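Local coordinates for protein beta-porphyranase A (PDB 4AW7) that hydrolyses the red-seaweed polysaccharide porphyran at (1->4) linkages between beta-D-galactose and alpha-L-galactose-6-sulfate, releasing mainly a sulfated disaccharide, at residues F59-V65 against F362-N367; S336-I341 against W353-K359; L491-F495 against V578-L583; A505-I511 against G549-F555. All blocks are in the same frame, centred on the assembly; numbering follows the deposited sequence.

Contact 1: F59-V65 against F362-N367; sequences FLADYQV and FELWKN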
# COMPACT_ATOMS: atom_id res chain seq x y z
N PHE A 59 -14.09 -19.50 -2.32
CA PHE A 59 -13.47 -18.65 -1.28
C PHE A 59 -13.75 -17.16 -1.58
O PHE A 59 -14.10 -16.39 -0.69
CB PHE A 59 -11.97 -18.93 -1.24
CG PHE A 59 -11.18 -17.82 -0.61
CD1 PHE A 59 -11.03 -17.74 0.76
CD2 PHE A 59 -10.62 -16.85 -1.39
CE1 PHE A 59 -10.36 -16.67 1.34
CE2 PHE A 59 -9.92 -15.80 -0.82
CZ PHE A 59 -9.80 -15.71 0.53
N LEU A 60 -13.57 -16.75 -2.83
CA LEU A 60 -13.78 -15.34 -3.16
C LEU A 60 -15.17 -14.89 -2.82
O LEU A 60 -15.37 -13.77 -2.31
CB LEU A 60 -13.47 -15.04 -4.62
CG LEU A 60 -12.01 -15.30 -5.09
CD1 LEU A 60 -11.95 -15.25 -6.61
CD2 LEU A 60 -11.01 -14.30 -4.49
N ALA A 61 -16.17 -15.69 -3.15
CA ALA A 61 -17.56 -15.35 -2.82
C ALA A 61 -17.81 -15.38 -1.32
O ALA A 61 -18.45 -14.48 -0.79
CB ALA A 61 -18.54 -16.28 -3.57
N ASP A 62 -17.33 -16.41 -0.64
CA ASP A 62 -17.58 -16.62 0.78
C ASP A 62 -16.96 -15.48 1.60
O ASP A 62 -17.54 -15.08 2.58
CB ASP A 62 -16.98 -17.94 1.27
CG ASP A 62 -17.74 -19.16 0.86
OD1 ASP A 62 -18.90 -19.03 0.46
OD2 ASP A 62 -17.15 -20.27 0.97
N TYR A 63 -15.80 -14.98 1.19
CA TYR A 63 -15.06 -14.00 1.99
C TYR A 63 -15.15 -12.62 1.41
O TYR A 63 -14.64 -11.67 2.02
CB TYR A 63 -13.63 -14.45 2.17
CG TYR A 63 -13.49 -15.61 3.11
CD1 TYR A 63 -13.63 -16.90 2.69
CD2 TYR A 63 -13.14 -15.40 4.43
CE1 TYR A 63 -13.51 -17.97 3.53
CE2 TYR A 63 -13.00 -16.47 5.30
CZ TYR A 63 -13.18 -17.76 4.84
OH TYR A 63 -13.04 -18.83 5.68
N GLN A 64 -15.75 -12.46 0.22
CA GLN A 64 -15.94 -11.16 -0.45
C GLN A 64 -14.62 -10.50 -0.83
O GLN A 64 -14.30 -9.38 -0.40
CB GLN A 64 -16.79 -10.25 0.45
CG GLN A 64 -18.04 -10.94 0.89
CD GLN A 64 -18.74 -10.22 2.03
OE1 GLN A 64 -18.27 -9.16 2.58
NE2 GLN A 64 -19.96 -10.70 2.30
N VAL A 65 -13.86 -11.24 -1.63
CA VAL A 65 -12.50 -10.92 -1.98
C VAL A 65 -12.39 -10.74 -3.51
O VAL A 65 -13.06 -11.44 -4.27
CB VAL A 65 -11.57 -12.05 -1.47
CG1 VAL A 65 -10.10 -11.84 -1.87
CG2 VAL A 65 -11.71 -12.13 0.03
N PHE A 362 -9.27 -12.39 6.05
CA PHE A 362 -10.48 -12.05 5.33
C PHE A 362 -11.74 -12.21 6.20
O PHE A 362 -12.68 -11.43 6.08
CB PHE A 362 -10.53 -12.82 4.03
CG PHE A 362 -9.35 -12.52 3.13
CD1 PHE A 362 -9.28 -11.35 2.44
CD2 PHE A 362 -8.30 -13.41 3.03
CE1 PHE A 362 -8.21 -11.06 1.64
CE2 PHE A 362 -7.22 -13.14 2.20
CZ PHE A 362 -7.18 -11.95 1.50
N GLU A 363 -11.75 -13.18 7.09
CA GLU A 363 -12.87 -13.30 8.04
C GLU A 363 -12.99 -12.03 8.89
O GLU A 363 -14.09 -11.49 9.07
CB GLU A 363 -12.69 -14.52 8.94
CG GLU A 363 -13.96 -14.82 9.75
CD GLU A 363 -15.08 -15.37 8.83
OE1 GLU A 363 -14.82 -16.34 8.18
OE2 GLU A 363 -16.22 -14.81 8.73
N LEU A 364 -11.86 -11.53 9.37
CA LEU A 364 -11.85 -10.38 10.25
C LEU A 364 -12.54 -9.18 9.58
O LEU A 364 -13.24 -8.40 10.25
CB LEU A 364 -10.39 -10.00 10.59
CG LEU A 364 -10.11 -8.75 11.39
CD1 LEU A 364 -10.70 -8.92 12.80
CD2 LEU A 364 -8.63 -8.44 11.44
N TRP A 365 -12.29 -9.00 8.29
CA TRP A 365 -12.78 -7.88 7.53
C TRP A 365 -14.05 -8.15 6.74
O TRP A 365 -14.54 -7.31 6.01
CB TRP A 365 -11.67 -7.35 6.61
CG TRP A 365 -10.53 -6.74 7.39
CD1 TRP A 365 -9.35 -7.31 7.70
CD2 TRP A 365 -10.54 -5.45 8.00
NE1 TRP A 365 -8.61 -6.45 8.47
CE2 TRP A 365 -9.31 -5.29 8.66
CE3 TRP A 365 -11.44 -4.39 8.01
CZ2 TRP A 365 -8.97 -4.12 9.33
CZ3 TRP A 365 -11.10 -3.22 8.70
CH2 TRP A 365 -9.85 -3.11 9.32
N LYS A 366 -14.63 -9.34 6.90
CA LYS A 366 -15.80 -9.67 6.10
C LYS A 366 -16.96 -8.73 6.43
O LYS A 366 -17.19 -8.35 7.58
CB LYS A 366 -16.20 -11.14 6.32
CG LYS A 366 -17.29 -11.63 5.31
CD LYS A 366 -17.55 -13.13 5.54
CE LYS A 366 -18.86 -13.66 4.94
NZ LYS A 366 -18.93 -15.11 5.06
N ASN A 367 -17.66 -8.31 5.39
CA ASN A 367 -18.79 -7.38 5.49
C ASN A 367 -18.46 -5.95 5.82
O ASN A 367 -19.33 -5.10 5.76
CB ASN A 367 -19.92 -7.93 6.39
CG ASN A 367 -20.56 -9.20 5.79
OD1 ASN A 367 -21.08 -9.15 4.69
ND2 ASN A 367 -20.47 -10.29 6.50
O HOH W 1 -13.12 -10.03 3.68
O HOH W 2 -12.93 -18.17 8.28

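Contact 2: S336-I341 against W353-K359; sequences SAALFI and WRLNDKK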
# COMPACT_ATOMS: atom_id res chain seq x y z
N SER A 336 5.26 -20.56 0.07
CA SER A 336 4.95 -19.87 1.32
C SER A 336 3.71 -18.99 1.25
O SER A 336 3.00 -18.86 2.24
CB SER A 336 6.15 -19.07 1.82
OG SER A 336 6.50 -18.03 0.94
N ALA A 337 3.47 -18.35 0.11
CA ALA A 337 2.33 -17.41 -0.00
C ALA A 337 0.99 -18.12 -0.25
O ALA A 337 -0.04 -17.43 -0.25
CB ALA A 337 2.62 -16.38 -1.10
N ALA A 338 0.99 -19.44 -0.47
CA ALA A 338 -0.23 -20.14 -0.81
C ALA A 338 -1.33 -19.91 0.22
O ALA A 338 -1.07 -19.80 1.40
CB ALA A 338 0.07 -21.65 -0.98
N LEU A 339 -2.57 -19.97 -0.29
CA LEU A 339 -3.80 -19.90 0.50
C LEU A 339 -4.43 -21.28 0.74
O LEU A 339 -5.10 -21.49 1.74
CB LEU A 339 -4.77 -18.97 -0.22
CG LEU A 339 -6.13 -18.75 0.42
CD1 LEU A 339 -6.03 -18.14 1.81
CD2 LEU A 339 -7.01 -17.93 -0.55
N PHE A 340 -4.25 -22.18 -0.22
CA PHE A 340 -4.77 -23.56 -0.18
C PHE A 340 -3.59 -24.52 -0.22
O PHE A 340 -2.66 -24.33 -0.99
CB PHE A 340 -5.68 -23.85 -1.37
CG PHE A 340 -7.02 -23.16 -1.34
CD1 PHE A 340 -7.20 -21.87 -1.84
CD2 PHE A 340 -8.12 -23.82 -0.81
CE1 PHE A 340 -8.47 -21.28 -1.82
CE2 PHE A 340 -9.36 -23.25 -0.82
CZ PHE A 340 -9.54 -21.97 -1.29
N ILE A 341 -3.70 -25.60 0.56
CA ILE A 341 -2.65 -26.61 0.71
C ILE A 341 -3.30 -27.94 0.36
O ILE A 341 -4.37 -28.25 0.89
CB ILE A 341 -2.12 -26.63 2.15
CG1 ILE A 341 -1.67 -25.22 2.58
CG2 ILE A 341 -1.02 -27.68 2.29
CD1 ILE A 341 -0.49 -24.61 1.82
N TRP A 353 -8.32 -29.95 -1.07
CA TRP A 353 -7.52 -28.77 -0.76
C TRP A 353 -8.03 -28.13 0.50
O TRP A 353 -9.24 -28.01 0.69
CB TRP A 353 -7.60 -27.76 -1.91
CG TRP A 353 -6.95 -28.25 -3.17
CD1 TRP A 353 -7.54 -29.04 -4.13
CD2 TRP A 353 -5.60 -28.05 -3.59
NE1 TRP A 353 -6.65 -29.30 -5.14
CE2 TRP A 353 -5.45 -28.71 -4.84
CE3 TRP A 353 -4.52 -27.31 -3.09
CZ2 TRP A 353 -4.28 -28.68 -5.55
CZ3 TRP A 353 -3.35 -27.30 -3.81
CH2 TRP A 353 -3.23 -28.00 -5.02
N ARG A 354 -7.10 -27.72 1.35
CA ARG A 354 -7.38 -27.13 2.65
C ARG A 354 -7.10 -25.62 2.57
O ARG A 354 -6.01 -25.19 2.23
CB ARG A 354 -6.51 -27.79 3.74
CG ARG A 354 -6.48 -27.14 5.09
CD ARG A 354 -5.66 -27.95 6.10
NE ARG A 354 -4.23 -27.94 5.80
CZ ARG A 354 -3.39 -26.98 6.18
NH1 ARG A 354 -3.83 -25.91 6.86
NH2 ARG A 354 -2.09 -27.07 5.89
N LEU A 355 -8.10 -24.83 2.91
CA LEU A 355 -7.94 -23.39 3.11
C LEU A 355 -7.20 -23.14 4.42
O LEU A 355 -7.69 -23.53 5.47
CB LEU A 355 -9.36 -22.78 3.10
CG LEU A 355 -9.46 -21.29 3.27
CD1 LEU A 355 -8.69 -20.54 2.12
CD2 LEU A 355 -10.95 -20.91 3.32
N ASN A 356 -6.01 -22.53 4.37
CA ASN A 356 -5.20 -22.33 5.57
C ASN A 356 -5.67 -21.12 6.41
O ASN A 356 -6.62 -20.42 6.04
CB ASN A 356 -3.71 -22.33 5.25
CG ASN A 356 -3.27 -21.15 4.41
OD1 ASN A 356 -3.75 -20.02 4.60
ND2 ASN A 356 -2.29 -21.38 3.52
N ASP A 357 -5.01 -20.90 7.55
CA ASP A 357 -5.48 -19.91 8.51
C ASP A 357 -5.31 -18.47 8.03
O ASP A 357 -5.81 -17.56 8.72
CB ASP A 357 -4.83 -20.09 9.90
CG ASP A 357 -5.41 -21.23 10.68
OD1 ASP A 357 -6.36 -21.91 10.21
OD2 ASP A 357 -4.94 -21.40 11.83
N LYS A 358 -4.66 -18.24 6.88
CA LYS A 358 -4.70 -16.91 6.28
C LYS A 358 -6.13 -16.46 5.99
O LYS A 358 -6.40 -15.26 5.90
CB LYS A 358 -3.83 -16.82 5.06
CG LYS A 358 -2.38 -17.16 5.30
CD LYS A 358 -1.63 -17.27 3.97
CE LYS A 358 -0.27 -17.88 4.12
NZ LYS A 358 0.43 -17.90 2.82
N LYS A 359 -7.06 -17.40 5.87
CA LYS A 359 -8.46 -17.07 5.72
C LYS A 359 -8.95 -16.10 6.79
O LYS A 359 -9.86 -15.32 6.53
CB LYS A 359 -9.33 -18.35 5.75
CG LYS A 359 -9.45 -19.00 7.13
CD LYS A 359 -10.03 -20.42 7.10
CE LYS A 359 -10.21 -20.94 8.50
NZ LYS A 359 -10.63 -22.39 8.53
O HOH W 3 -3.88 -29.88 3.45

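Contact 3: L491-F495 against V578-L583; sequences LSFPF and VSSMIL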
# COMPACT_ATOMS: atom_id res chain seq x y z
N LEU A 491 15.10 25.13 7.81
CA LEU A 491 14.59 24.74 6.52
C LEU A 491 13.15 25.21 6.38
O LEU A 491 12.33 24.97 7.27
CB LEU A 491 14.65 23.21 6.37
CG LEU A 491 16.06 22.63 6.26
CD1 LEU A 491 16.01 21.11 6.22
CD2 LEU A 491 16.74 23.09 4.96
N SER A 492 12.87 25.84 5.25
CA SER A 492 11.56 26.43 4.99
C SER A 492 10.79 25.63 3.95
O SER A 492 11.29 25.36 2.86
CB SER A 492 11.78 27.85 4.49
OG SER A 492 10.60 28.41 3.95
N PHE A 493 9.55 25.28 4.29
CA PHE A 493 8.66 24.53 3.40
C PHE A 493 7.39 25.32 3.14
O PHE A 493 6.55 25.42 4.06
CB PHE A 493 8.36 23.14 3.99
CG PHE A 493 9.58 22.26 4.04
CD1 PHE A 493 10.42 22.30 5.13
CD2 PHE A 493 9.90 21.43 2.98
CE1 PHE A 493 11.57 21.52 5.19
CE2 PHE A 493 11.03 20.66 3.02
CZ PHE A 493 11.87 20.70 4.12
N PRO A 494 7.24 25.82 1.91
CA PRO A 494 6.03 26.58 1.59
C PRO A 494 4.92 25.67 1.09
O PRO A 494 5.19 24.64 0.44
CB PRO A 494 6.49 27.52 0.47
CG PRO A 494 7.61 26.81 -0.19
CD PRO A 494 8.26 25.95 0.84
N PHE A 495 3.69 26.07 1.40
CA PHE A 495 2.48 25.37 0.94
C PHE A 495 1.51 26.41 0.38
O PHE A 495 1.54 27.57 0.83
CB PHE A 495 1.82 24.65 2.11
CG PHE A 495 2.66 23.57 2.69
CD1 PHE A 495 3.61 23.86 3.63
CD2 PHE A 495 2.51 22.26 2.26
CE1 PHE A 495 4.41 22.88 4.16
CE2 PHE A 495 3.33 21.26 2.80
CZ PHE A 495 4.26 21.57 3.74
N VAL A 578 15.56 15.95 5.13
CA VAL A 578 14.09 15.97 5.21
C VAL A 578 13.62 15.53 3.81
O VAL A 578 13.83 16.20 2.82
CB VAL A 578 13.54 17.36 5.53
CG1 VAL A 578 12.01 17.31 5.56
CG2 VAL A 578 14.09 17.87 6.85
N SER A 579 13.00 14.34 3.73
CA SER A 579 12.60 13.80 2.42
C SER A 579 11.31 14.43 1.89
O SER A 579 11.24 14.78 0.73
CB SER A 579 12.50 12.28 2.49
OG SER A 579 11.62 11.89 3.53
N SER A 580 10.33 14.59 2.78
CA SER A 580 9.06 15.22 2.36
C SER A 580 8.41 15.87 3.56
O SER A 580 8.57 15.45 4.72
CB SER A 580 8.11 14.20 1.70
OG SER A 580 7.76 13.13 2.56
N MET A 581 7.62 16.90 3.23
CA MET A 581 6.81 17.66 4.20
C MET A 581 5.44 17.83 3.58
O MET A 581 5.30 18.43 2.53
CB MET A 581 7.46 19.02 4.48
CG MET A 581 8.81 18.92 5.18
SD MET A 581 8.67 18.63 6.94
CE MET A 581 8.41 20.32 7.51
N ILE A 582 4.44 17.29 4.27
CA ILE A 582 3.06 17.28 3.77
C ILE A 582 2.16 17.76 4.91
O ILE A 582 2.28 17.28 6.04
CB ILE A 582 2.64 15.86 3.32
CG1 ILE A 582 3.51 15.41 2.15
CG2 ILE A 582 1.14 15.81 2.93
CD1 ILE A 582 3.44 13.93 1.82
N LEU A 583 1.26 18.71 4.62
CA LEU A 583 0.28 19.12 5.63
C LEU A 583 -1.02 18.34 5.41
O LEU A 583 -1.53 18.28 4.29
CB LEU A 583 -0.02 20.63 5.57
CG LEU A 583 1.08 21.53 6.10
CD1 LEU A 583 0.75 22.98 5.85
CD2 LEU A 583 1.30 21.28 7.58

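Contact 4: A505-I511 against G549-F555; sequences ASLRMSI and GMIEVPF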
# COMPACT_ATOMS: atom_id res chain seq x y z
N ALA A 505 -5.42 19.30 12.22
CA ALA A 505 -4.32 19.42 11.27
C ALA A 505 -3.10 18.73 11.82
O ALA A 505 -2.94 18.57 13.04
CB ALA A 505 -4.03 20.89 10.99
N SER A 506 -2.25 18.33 10.89
CA SER A 506 -0.96 17.75 11.26
C SER A 506 0.06 17.95 10.14
O SER A 506 -0.30 18.12 8.98
CB SER A 506 -1.06 16.29 11.57
OG SER A 506 -1.49 15.60 10.44
N LEU A 507 1.33 17.93 10.54
CA LEU A 507 2.44 17.89 9.61
C LEU A 507 2.94 16.44 9.53
O LEU A 507 3.20 15.81 10.57
CB LEU A 507 3.57 18.78 10.14
CG LEU A 507 4.90 18.67 9.41
CD1 LEU A 507 4.85 19.20 8.00
CD2 LEU A 507 5.97 19.36 10.26
N ARG A 508 3.07 15.92 8.30
CA ARG A 508 3.70 14.61 8.07
C ARG A 508 5.14 14.92 7.68
O ARG A 508 5.43 15.30 6.54
CB ARG A 508 2.99 13.92 6.95
CG ARG A 508 1.52 13.63 7.21
CD ARG A 508 0.82 13.01 6.05
NE ARG A 508 1.35 11.71 5.62
CZ ARG A 508 0.98 10.55 6.10
NH1 ARG A 508 0.07 10.44 7.03
NH2 ARG A 508 1.56 9.47 5.58
N MET A 509 6.05 14.78 8.65
CA MET A 509 7.45 15.14 8.48
C MET A 509 8.26 13.87 8.27
O MET A 509 8.39 13.08 9.21
CB MET A 509 7.92 15.86 9.75
CG MET A 509 9.39 16.15 9.80
SD MET A 509 9.99 16.94 11.29
CE MET A 509 9.75 15.62 12.47
N SER A 510 8.78 13.68 7.06
CA SER A 510 9.58 12.50 6.76
C SER A 510 11.05 12.87 6.73
O SER A 510 11.42 13.84 6.04
CB SER A 510 9.13 11.81 5.47
OG SER A 510 7.80 11.29 5.55
N ILE A 511 11.82 12.04 7.44
CA ILE A 511 13.27 12.26 7.56
C ILE A 511 14.00 10.95 7.35
O ILE A 511 13.53 9.88 7.72
CB ILE A 511 13.66 12.91 8.91
CG1 ILE A 511 13.25 12.04 10.08
CG2 ILE A 511 13.06 14.32 9.01
CD1 ILE A 511 13.75 12.56 11.47
N GLY A 549 11.60 7.53 8.18
CA GLY A 549 10.24 7.43 8.70
C GLY A 549 9.54 8.77 8.67
O GLY A 549 10.19 9.82 8.73
N MET A 550 8.21 8.70 8.63
CA MET A 550 7.33 9.83 8.73
C MET A 550 6.85 9.95 10.18
O MET A 550 6.32 8.99 10.75
CB MET A 550 6.15 9.60 7.78
CG MET A 550 5.17 10.79 7.66
SD MET A 550 4.06 11.09 9.07
CE MET A 550 3.08 9.58 9.05
N ILE A 551 7.11 11.11 10.78
CA ILE A 551 6.69 11.44 12.13
C ILE A 551 5.58 12.47 12.01
O ILE A 551 5.80 13.54 11.44
CB ILE A 551 7.88 11.95 12.98
CG1 ILE A 551 8.98 10.90 13.07
CG2 ILE A 551 7.40 12.35 14.39
CD1 ILE A 551 10.30 11.41 13.64
N GLU A 552 4.41 12.15 12.55
CA GLU A 552 3.32 13.13 12.54
C GLU A 552 3.47 14.14 13.64
O GLU A 552 3.82 13.80 14.77
CB GLU A 552 1.99 12.45 12.79
CG GLU A 552 1.58 11.48 11.75
CD GLU A 552 0.35 10.68 12.20
OE1 GLU A 552 0.42 9.81 13.14
OE2 GLU A 552 -0.70 10.97 11.57
N VAL A 553 3.18 15.38 13.31
CA VAL A 553 3.21 16.47 14.30
C VAL A 553 1.82 17.13 14.27
O VAL A 553 1.59 18.01 13.45
CB VAL A 553 4.31 17.46 13.97
CG1 VAL A 553 4.34 18.59 15.00
CG2 VAL A 553 5.66 16.76 13.84
N PRO A 554 0.90 16.65 15.14
CA PRO A 554 -0.41 17.31 15.19
C PRO A 554 -0.32 18.70 15.74
O PRO A 554 0.52 18.98 16.57
CB PRO A 554 -1.25 16.42 16.10
CG PRO A 554 -0.41 15.29 16.51
CD PRO A 554 0.96 15.46 16.02
N PHE A 555 -1.17 19.60 15.28
CA PHE A 555 -1.18 20.94 15.83
C PHE A 555 -2.57 21.55 15.62
O PHE A 555 -3.39 21.03 14.87
CB PHE A 555 -0.06 21.80 15.21
CG PHE A 555 -0.18 21.99 13.73
CD1 PHE A 555 -0.99 22.97 13.19
CD2 PHE A 555 0.49 21.14 12.84
CE1 PHE A 555 -1.12 23.12 11.84
CE2 PHE A 555 0.37 21.31 11.49
CZ PHE A 555 -0.44 22.29 10.97
O HOH W 4 -5.29 19.19 15.23

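Contact 1: F59-V65 against F362-N367
The first helix of the catalytic (beta/alpha)8-barrel, 54-63, ends against the short helix 359-365, which follows the last barrel strand, 311-316, where Phe-362 packs among Phe-59, Tyr-63 and Val-65. Phe-59 holds CG anti to its backbone N (chi1 159°), which carries CZ up to Phe-362 in an offset edge-to-face pair. The Phe-59 and Phe-362 centroids lie 5.6 Å apart, with the ring planes at 83°. Beta-branched Val-65 adds a methyl, CG2, 3.5 Å from CD1 of Phe-362, and the CB of Phe-362 meets CD2 of Tyr-63 at 3.7 Å. Large flat residues suit this junction because their rings fill it, while Ile-46 of the neighbouring barrel strand packs on Phe-59, Val-65 and Phe-362.

Toward the helix end the contact turns polar. The extended chain of Lys-366 crosses Gln-64 at about a right angle and donates from NZ to Asp-62 O at 2.8 Å, in the carbonyl plane; the Asp-62 carboxylate itself pairs with Lys-58. Gln-64, just past the helix, uses both ends of its amide: OE1 accepts from Asn-367 N at 3.0 Å, and NE2 donates to Asn-367 OD1 at 3.1 Å. The two amide planes stand 78° apart, and NE2 arrives above the Asn-367 carbonyl plane. One water donates to both Tyr-63 O and Phe-362 O, and another links Tyr-63 OH to Glu-363 OE1.

Carbonyls at the C-terminal end of helix 54-63 thus find donors in an ammonium group and a water, and the lysine charge probably offsets the negative end of the helix dipole.

Contact 2: S336-I341 against W353-K359
Ile-341 and Arg-354 form an antiparallel hydrogen-bonded pair in the small beta hairpin of strands 340-342 and 353-355, their backbones exchanging two bonds. Phe-340 and Leu-355 make the adjoining non-hydrogen-bonded pair, and one more bond, from Asn-356 N to Leu-339 O (3.0 Å), prolongs the pairing beyond the strands.

On the Phe-340 side of the hairpin, CD1 of Leu-355 lies over the aromatic face, 4.0 Å from the ring centroid. The same methyl touches CG of Leu-339 at 3.6 Å, the two leucines running side by side; a compact apolar end suits this spot. Trp-353 extends this patch, its CE3 edge atom 4.0 Å from CB of Phe-340. On the other face of the hairpin, Arg-354 runs alongside Ile-341, pointing the same way, its NH2 paired with Asp-287 and its NE bound to a water that also donates to Ile-341 O.

Asn-356 holds CG between its backbone N and carbonyl carbon (chi1 67°), a rotamer that lets OD1 accept from Lys-358 N in a capping bond before helix 359-365. Lys-358, long and extended, threads back to the chain at Ala-337, whose side chain lies about 5 Å from the bound sulfated galactose. Its NZ donates to Ser-336 O at 2.8 Å. Ala-338 O is gripped twice, by Lys-358 NZ at 2.8 Å and Asn-356 ND2 at 2.9 Å, from opposite faces of its carbonyl plane.

Contact 3: L491-F495 against V578-L583
With CG anti to the carbonyl carbon in both residues (chi1 -67° and -66°), Phe-493 and Met-581 reach across from facing sheets and cross at about a right angle. Met-581 then bends at chi2 and chi3, so its chain spreads over the aromatic face instead of running past it: CG sits over the ring centre at 3.4 Å from the centroid, SD follows at 4.5 Å in a Met-aromatic contact, and CE comes 3.7 Å from Phe-493 CD1. A flexible, polarisable thioether suits this place because it can mould itself to a flat ring.

Phe-495 repeats the theme with a stiffer partner. CD1 of Leu-583 makes CH-pi contact over its face, 3.8 Å from the centroid, offset toward the rim, while the ring edge turns to the backbone, CE2 3.5 Å from Met-581 O. At the other end, Leu-491 CD1 and Val-578 CG2 meet tip to tip at 3.8 Å, and Val-578 CG1 touches CZ of Phe-493. No hydrogen bond joins the segments; this is the apolar filling of a beta-sandwich; the axes of 491-495 and 578-583 approach to 8.5 Å and cross at -45°.

Strand 491-498 edges one sheet beside strand 563-570. Strand 577-589 runs inside the other, between 469-484 and 503-514, with a classic bulge where Ser-579 and Ser-580 face Ser-510. Its far side, with those serines and Ile-582, rests on helix 245-262 of the barrel.

Contact 4: A505-I511 against G549-F555
Arg-508 and Met-550 meet on the barrel-facing side of two antiparallel strands at the edge of a five-stranded sheet in the C-terminal beta-sandwich. Met-550 starts with CG anti to its backbone N (chi1 -174°), then bends twice, bringing SD to 3.7 Å from Arg-508 CB and CE 3.5 Å above the guanidinium plane, toward its rim. Arg-508 bends too, at chi3 (62°), which lays its flat head beneath that methyl; NE and NH2 form salt bridges with Asp-252 and Glu-248 of helix 245-262. A methionine suits the spot, being apolar yet pliant enough to cover a charged plane without competing for its N-H groups. Ser-510, small enough to lie under helix 245-262, places OG tightly against Met-550 CB at 3.2 Å.

The opposite side is purely apolar and faces the sandwich interior. Met-509 and Ile-551 lie side by side, with CE of Met-509 4.2 Å from CB of Ile-551, and CB of Leu-507 meets CB of Val-553 at 4.1 Å. Ile-551 also packs on Trp-536, one of the calcium-site residues.

Three hydrogen-bonded pairs, Leu-507 with Val-553, Met-509 with Ile-551 and Ile-511 with Gly-549, tie the backbones. Pro-554, which has no N-H, falls at a non-hydrogen-bonded position of the outermost strand. Beyond it Phe-555 turns its ring back (chi1 62°) over Ala-505, whose CB is 4.2 Å from the centroid. There a water accepts from Ala-505 N at 3.0 Å and donates to Phe-555 O at 2.7 Å.

Contacts 1 and 2 form one continuous region beside the substrate cleft: Phe-59 CE2 touches Leu-339 CD2 at 3.6 Å, and strand 353-355 of contact 2 leads directly into helix 359-365 of contact 1. Contact 2 stands closer to the bound sulfated galactose, about 5 Å from the Ala-337 side chain, than contact 1, about 12 Å from that of Phe-362. Contacts 3 and 4 lie on the opposite side of the chain's centre, away from the annotated sites, with centres about 34 to 44 Å from those of the first pair. They share a sheet: strands 577-589 and 503-514 are neighbours, and Ile-582 O lies 2.8 Å from Arg-508 N, a probable hydrogen bond.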